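Local coordinates for AFP (PDB 2YJK), which takes up and translocates iron as a Dps protein of the ferritin fold, assembling as a dodecamer that probably binds ferric iron, at the interface of chains A and B. Coordinates in Å, arbitrary orientation; residue numbers count along the deposited sequence, not the author numbering. Chains: chain A/B, AFP.

The interface of chains A and B. Residues chain A 41, 44-45, 100; chain B 82-85.
A:Gln41 and A:Asn45, one turn apart near the C-terminal end of helix 15-45, read the backbone of the B:Pro82-B:Ser85 loop across a two-fold symmetric interface between subunits of the ferritin-like Dps family. Both side chains end in a primary amide, which suits a partner that offers backbone N-H and C=O groups in turn. With CG anti to its backbone N (chi1 170°) and a bend at chi2, the chain of A:Gln41 carries its amide to the loop. There its OE1 accepts a hydrogen bond from the backbone N of B:Ser85 at 2.7 Å, fairly straight, with the donor above the glutamine's carbonyl plane. NE2 of A:Gln41 gives a bent bond to the carbonyl O of B:Ile83 at 3.1 Å, in that carbonyl's plane. Donor and acceptor together set the amide's flip, although OE1 also lies 3.1 Å from O of B:Ile83, an unfavourable approach of two acceptors. NE2 also bonds weakly to the carbonyl O of A:Ala100.

A:Asn45 takes the N-H of the residue whose C=O A:Gln41 uses: its OD1 accepts a hydrogen bond from the backbone N of B:Ile83 at 3.2 Å, nearly straight and on a lone pair. ND2 bonds to the carbonyl O of A:Gln41, 2.8 Å away; this bond within the helix, to the carbonyl one turn earlier, holds the short amide's orientation. ND2 also makes a weak bond to O of B:Ile83.

The side chain of B:Ile83 runs roughly perpendicular to that of A:Asn45, its CG2 methyl 4.1 Å from CE3 of A:Trp44. The broad indole also meets the small B:Ser85, whose CB lies in the ring plane at the edge, 3.7 Å from CZ3.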
loop_
_atom_site.group_PDB
_atom_site.type_symbol
_atom_site.label_atom_id
_atom_site.label_comp_id
_atom_site.label_asym_id
_atom_site.label_seq_id
_atom_site.Cartn_x
_atom_site.Cartn_y
_atom_site.Cartn_z
ATOM N N GLN A 41 18.468 24.077 6.836
ATOM C CA GLN A 41 19.653 24.589 7.515
ATOM C C GLN A 41 19.740 24.097 8.949
ATOM O O GLN A 41 20.704 23.465 9.313
ATOM C CB GLN A 41 19.701 26.152 7.428
ATOM C CG GLN A 41 20.737 26.864 8.283
ATOM C CD GLN A 41 22.177 26.603 7.794
ATOM O OE1 GLN A 41 22.352 26.050 6.718
ATOM N NE2 GLN A 41 23.194 27.041 8.571
ATOM N N TRP A 44 20.083 20.216 9.070
ATOM C CA TRP A 44 21.469 19.752 8.798
ATOM C C TRP A 44 22.430 20.029 9.950
ATOM O O TRP A 44 23.311 19.178 10.283
ATOM C CB TRP A 44 22.035 20.347 7.490
ATOM C CG TRP A 44 21.216 19.920 6.227
ATOM C CD1 TRP A 44 20.587 18.750 6.013
ATOM C CD2 TRP A 44 20.923 20.754 5.091
ATOM N NE1 TRP A 44 19.943 18.765 4.783
ATOM C CE2 TRP A 44 20.127 19.991 4.206
ATOM C CE3 TRP A 44 21.236 22.091 4.751
ATOM C CZ2 TRP A 44 19.715 20.473 2.977
ATOM C CZ3 TRP A 44 20.812 22.586 3.483
ATOM C CH2 TRP A 44 20.044 21.782 2.638
ATOM N N ASN A 45 22.266 21.193 10.587
ATOM C CA ASN A 45 23.326 21.675 11.509
ATOM C C ASN A 45 23.076 21.446 13.002
ATOM O O ASN A 45 23.935 21.743 13.851
ATOM C CB ASN A 45 23.606 23.165 11.200
ATOM C CG ASN A 45 24.271 23.334 9.837
ATOM O OD1 ASN A 45 25.446 23.154 9.729
ATOM N ND2 ASN A 45 23.476 23.572 8.771
ATOM N N ALA A 100 24.396 30.243 11.481
ATOM C CA ALA A 100 25.075 29.909 10.237
ATOM C C ALA A 100 25.722 28.532 10.282
ATOM O O ALA A 100 25.835 27.933 9.262
ATOM C CB ALA A 100 26.113 30.976 9.898
ATOM N N PRO B 82 30.158 22.222 9.136
ATOM C CA PRO B 82 28.855 22.852 8.962
ATOM C C PRO B 82 28.620 23.243 7.483
ATOM O O PRO B 82 29.557 23.256 6.653
ATOM C CB PRO B 82 28.892 24.121 9.882
ATOM C CG PRO B 82 30.384 24.352 10.175
ATOM C CD PRO B 82 31.147 23.086 9.845
ATOM N N ILE B 83 27.376 23.577 7.189
ATOM C CA ILE B 83 27.022 24.145 5.891
ATOM C C ILE B 83 26.221 25.409 6.169
ATOM O O ILE B 83 25.328 25.414 7.025
ATOM C CB ILE B 83 26.306 23.097 5.011
ATOM C CG1 ILE B 83 25.708 23.751 3.764
ATOM C CG2 ILE B 83 25.202 22.302 5.764
ATOM C CD1 ILE B 83 26.481 23.553 2.537
ATOM N N ASP B 84 26.577 26.518 5.541
ATOM C CA ASP B 84 25.739 27.654 5.663
ATOM C C ASP B 84 24.803 27.722 4.456
ATOM O O ASP B 84 25.187 28.202 3.403
ATOM C CB ASP B 84 26.530 28.948 5.792
ATOM C CG ASP B 84 25.620 30.161 5.948
ATOM O OD1 ASP B 84 24.352 30.021 6.136
ATOM O OD2 ASP B 84 26.171 31.283 5.874
ATOM N N SER B 85 23.546 27.321 4.625
ATOM C CA SER B 85 22.592 27.368 3.515
ATOM C C SER B 85 21.349 28.201 3.962
ATOM O O SER B 85 20.211 27.930 3.535
ATOM C CB SER B 85 22.235 25.938 3.115
ATOM O OG SER B 85 21.520 25.905 1.868
#